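Local coordinates for protein 5-formaminoimidazole-4-carboxamide-1-(Beta)-D-ribofuranosyl 5'-monophosphate synthetase (Thermococcus kodakarensis, PDB 2PBZ) that probably acts as an ATP-dependent, carbon-nitrogen bond-forming ligase of IMP (purine) biosynthesis, using magnesium or manganese, at residues A[172-177]-A[275-280]. Sequence-based numbering, arbitrary orientation.
Sequences YVHFFY and ADHWYS. With ATP (adenosine-5'-triphosphate), chain D.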
loop_
_atom_site.group_PDB
_atom_site.type_symbol
_atom_site.label_atom_id
_atom_site.label_comp_id
_atom_site.label_asym_id
_atom_site.label_seq_id
_atom_site.Cartn_x
_atom_site.Cartn_y
_atom_site.Cartn_z
ATOM N N TYR A 172 5.682 -5.846 10.924
ATOM C CA TYR A 172 4.863 -6.876 11.522
ATOM C C TYR A 172 4.756 -8.039 10.543
ATOM O O TYR A 172 4.027 -7.981 9.556
ATOM C CB TYR A 172 3.498 -6.278 11.887
ATOM C CG TYR A 172 3.638 -5.095 12.813
ATOM C CD1 TYR A 172 4.142 -3.882 12.344
ATOM C CD2 TYR A 172 3.387 -5.215 14.178
ATOM C CE1 TYR A 172 4.410 -2.820 13.216
ATOM C CE2 TYR A 172 3.645 -4.152 15.062
ATOM C CZ TYR A 172 4.164 -2.958 14.576
ATOM O OH TYR A 172 4.467 -1.927 15.443
ATOM N N VAL A 173 5.509 -9.096 10.825
ATOM C CA VAL A 173 5.541 -10.260 9.961
ATOM C C VAL A 173 4.450 -11.253 10.289
ATOM O O VAL A 173 4.305 -11.684 11.421
ATOM C CB VAL A 173 6.906 -10.962 10.049
ATOM C CG1 VAL A 173 7.062 -11.952 8.888
ATOM C CG2 VAL A 173 8.015 -9.917 10.029
ATOM N N HIS A 174 3.695 -11.628 9.278
ATOM C CA HIS A 174 2.596 -12.558 9.444
ATOM C C HIS A 174 2.969 -13.969 8.987
ATOM O O HIS A 174 3.511 -14.159 7.893
ATOM C CB HIS A 174 1.396 -12.038 8.648
ATOM C CG HIS A 174 1.049 -10.616 8.963
ATOM N ND1 HIS A 174 0.463 -10.240 10.153
ATOM C CD2 HIS A 174 1.271 -9.470 8.275
ATOM C CE1 HIS A 174 0.343 -8.925 10.186
ATOM N NE2 HIS A 174 0.828 -8.432 9.061
ATOM N N PHE A 175 2.668 -14.953 9.829
ATOM C CA PHE A 175 2.963 -16.355 9.518
ATOM C C PHE A 175 1.742 -17.238 9.666
ATOM O O PHE A 175 0.776 -16.894 10.349
ATOM C CB PHE A 175 4.023 -16.936 10.456
ATOM C CG PHE A 175 5.385 -16.350 10.296
ATOM C CD1 PHE A 175 5.867 -15.420 11.209
ATOM C CD2 PHE A 175 6.223 -16.783 9.266
ATOM C CE1 PHE A 175 7.167 -14.930 11.113
ATOM C CE2 PHE A 175 7.529 -16.302 9.154
ATOM C CZ PHE A 175 8.002 -15.375 10.080
ATOM N N PHE A 176 1.807 -18.398 9.039
ATOM C CA PHE A 176 0.724 -19.356 9.152
ATOM C C PHE A 176 1.340 -20.733 9.123
ATOM O O PHE A 176 1.733 -21.204 8.064
ATOM C CB PHE A 176 -0.268 -19.220 7.996
ATOM C CG PHE A 176 -1.499 -20.074 8.152
ATOM C CD1 PHE A 176 -2.674 -19.536 8.680
ATOM C CD2 PHE A 176 -1.487 -21.416 7.776
ATOM C CE1 PHE A 176 -3.820 -20.317 8.829
ATOM C CE2 PHE A 176 -2.630 -22.216 7.919
ATOM C CZ PHE A 176 -3.799 -21.663 8.447
ATOM N N TYR A 177 1.462 -21.374 10.278
ATOM C CA TYR A 177 2.008 -22.717 10.265
ATOM C C TYR A 177 0.829 -23.645 10.034
ATOM O O TYR A 177 -0.154 -23.568 10.745
ATOM C CB TYR A 177 2.678 -23.078 11.584
ATOM C CG TYR A 177 3.098 -24.523 11.562
ATOM C CD1 TYR A 177 4.079 -24.957 10.675
ATOM C CD2 TYR A 177 2.421 -25.478 12.323
ATOM C CE1 TYR A 177 4.373 -26.303 10.533
ATOM C CE2 TYR A 177 2.709 -26.834 12.187
ATOM C CZ TYR A 177 3.686 -27.236 11.288
ATOM O OH TYR A 177 3.970 -28.562 11.134
ATOM N N ALA A 275 -4.432 -5.817 5.520
ATOM C CA ALA A 275 -3.822 -5.135 4.390
ATOM C C ALA A 275 -3.703 -6.136 3.246
ATOM O O ALA A 275 -3.731 -7.344 3.481
ATOM C CB ALA A 275 -2.443 -4.575 4.773
ATOM N N ASP A 276 -3.565 -5.625 2.019
ATOM C CA ASP A 276 -3.472 -6.448 0.816
ATOM C C ASP A 276 -2.062 -7.005 0.532
ATOM O O ASP A 276 -1.261 -6.386 -0.179
ATOM C CB ASP A 276 -4.004 -5.628 -0.375
ATOM C CG ASP A 276 -3.976 -6.387 -1.695
ATOM O OD1 ASP A 276 -4.344 -7.572 -1.722
ATOM O OD2 ASP A 276 -3.599 -5.776 -2.715
ATOM N N HIS A 277 -1.776 -8.181 1.090
ATOM C CA HIS A 277 -0.483 -8.839 0.910
ATOM C C HIS A 277 -0.576 -9.870 -0.206
ATOM O O HIS A 277 -1.654 -10.403 -0.459
ATOM C CB HIS A 277 -0.060 -9.592 2.180
ATOM C CG HIS A 277 -0.144 -8.780 3.434
ATOM N ND1 HIS A 277 0.645 -7.672 3.668
ATOM C CD2 HIS A 277 -0.934 -8.915 4.526
ATOM C CE1 HIS A 277 0.344 -7.161 4.846
ATOM N NE2 HIS A 277 -0.612 -7.895 5.388
ATOM N N TRP A 278 0.541 -10.130 -0.893
ATOM C CA TRP A 278 0.559 -11.182 -1.907
ATOM C C TRP A 278 1.354 -12.293 -1.196
ATOM O O TRP A 278 0.869 -12.794 -0.181
ATOM C CB TRP A 278 1.185 -10.717 -3.245
ATOM C CG TRP A 278 2.557 -10.124 -3.196
ATOM C CD1 TRP A 278 2.900 -8.894 -2.726
ATOM C CD2 TRP A 278 3.775 -10.734 -3.648
ATOM N NE1 TRP A 278 4.252 -8.695 -2.857
ATOM C CE2 TRP A 278 4.817 -9.809 -3.419
ATOM C CE3 TRP A 278 4.088 -11.977 -4.220
ATOM C CZ2 TRP A 278 6.155 -10.084 -3.743
ATOM C CZ3 TRP A 278 5.422 -12.252 -4.543
ATOM C CH2 TRP A 278 6.436 -11.308 -4.303
ATOM N N TYR A 279 2.540 -12.682 -1.646
ATOM C CA TYR A 279 3.275 -13.732 -0.907
ATOM C C TYR A 279 2.575 -15.095 -0.901
ATOM O O TYR A 279 3.161 -16.088 -1.307
ATOM C CB TYR A 279 3.523 -13.307 0.546
ATOM C CG TYR A 279 4.645 -12.319 0.714
ATOM C CD1 TYR A 279 5.110 -11.568 -0.363
ATOM C CD2 TYR A 279 5.206 -12.089 1.961
ATOM C CE1 TYR A 279 6.102 -10.609 -0.197
ATOM C CE2 TYR A 279 6.196 -11.132 2.134
ATOM C CZ TYR A 279 6.640 -10.392 1.055
ATOM O OH TYR A 279 7.593 -9.424 1.232
ATOM N N SER A 280 1.336 -15.156 -0.418
ATOM C CA SER A 280 0.598 -16.401 -0.419
ATOM C C SER A 280 0.632 -17.010 -1.827
ATOM O O SER A 280 0.484 -18.226 -2.010
ATOM C CB SER A 280 -0.832 -16.138 0.008
ATOM O OG SER A 280 -1.266 -14.897 -0.508
HETATM P PG ATP D . -0.841 -3.540 22.698
HETATM O O1G ATP D . 0.052 -4.455 23.527
HETATM O O2G ATP D . -1.985 -2.876 23.697
HETATM O O3G ATP D . -1.582 -4.393 21.509
HETATM P PB ATP D . 1.210 -2.976 21.025
HETATM O O1B ATP D . 2.122 -3.855 21.797
HETATM O O2B ATP D . 0.508 -3.811 19.822
HETATM O O3B ATP D . 0.066 -2.355 22.020
HETATM P PA ATP D . 3.240 -1.944 19.380
HETATM O O1A ATP D . 2.825 -2.691 18.171
HETATM O O2A ATP D . 4.441 -2.709 20.123
HETATM O O3A ATP D . 1.990 -1.687 20.438
HETATM O "O5'" ATP D . 3.653 -0.430 19.017
HETATM C "C5'" ATP D . 4.651 -0.378 18.044
HETATM C "C4'" ATP D . 4.857 1.113 17.811
HETATM O "O4'" ATP D . 5.296 1.804 19.028
HETATM C "C3'" ATP D . 5.875 1.394 16.706
HETATM O "O3'" ATP D . 5.243 2.088 15.662
HETATM C "C2'" ATP D . 6.981 2.211 17.336
HETATM O "O2'" ATP D . 7.065 3.501 16.701
HETATM C "C1'" ATP D . 6.635 2.321 18.833
HETATM N N9 ATP D . 7.643 1.531 19.578
HETATM C C8 ATP D . 7.498 0.264 20.106
HETATM N N7 ATP D . 8.586 -0.113 20.691
HETATM C C5 ATP D . 9.514 0.874 20.577
HETATM C C6 ATP D . 10.864 1.052 21.013
HETATM N N6 ATP D . 11.501 0.032 21.727
HETATM N N1 ATP D . 11.511 2.230 20.704
HETATM C C2 ATP D . 10.907 3.219 20.017
HETATM N N3 ATP D . 9.637 3.085 19.601
HETATM C C4 ATP D . 8.918 1.953 19.866
#
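His174 and His277 meet through their imidazole rings: the planes are inclined at 40° and the centroids lie 5.2 Å apart, an oblique pairing. The closest pair is His174 CD2 and His277 NE2 at 3.8 Å, and His174 NE2 follows at 4.0 Å from the same His277 NE2. Each ring also has a backbone neighbour from its own segment: Tyr172 O stands 3.1 Å above one face of the His174 ring, nearer its margin, and Ala275 C lies 4.1 Å above one face of the His277 ring. With CG beside the backbone N (chi1 -52°), the His174 ring is held where CD2 can reach His277, and the two side chains cross at about a right angle. His277 NE2 has its polar partner elsewhere, in Gly272 O, so the touch with His174 is van der Waals packing. Only 62 Å² is buried, consistent with a slight contact.

Two residues earlier, ATP O1A lies at the edge of the Tyr172 ring, near its plane, 3.5 Å from CE2, and Tyr172 OH donates to O1A at 3.3 Å. A phenylalanine here would probably leave O1A without this phosphate hydrogen bond. Arg192 makes a cation-pi contact with the same ring, and Ile166 N and Arg164 O also bind the nucleotide. Strand 170-178 is central in a five-stranded antiparallel sheet; Tyr172 lines the ATP pocket while His174 packs on the loop before helix 280-283, consistent with an ATP-grasp domain.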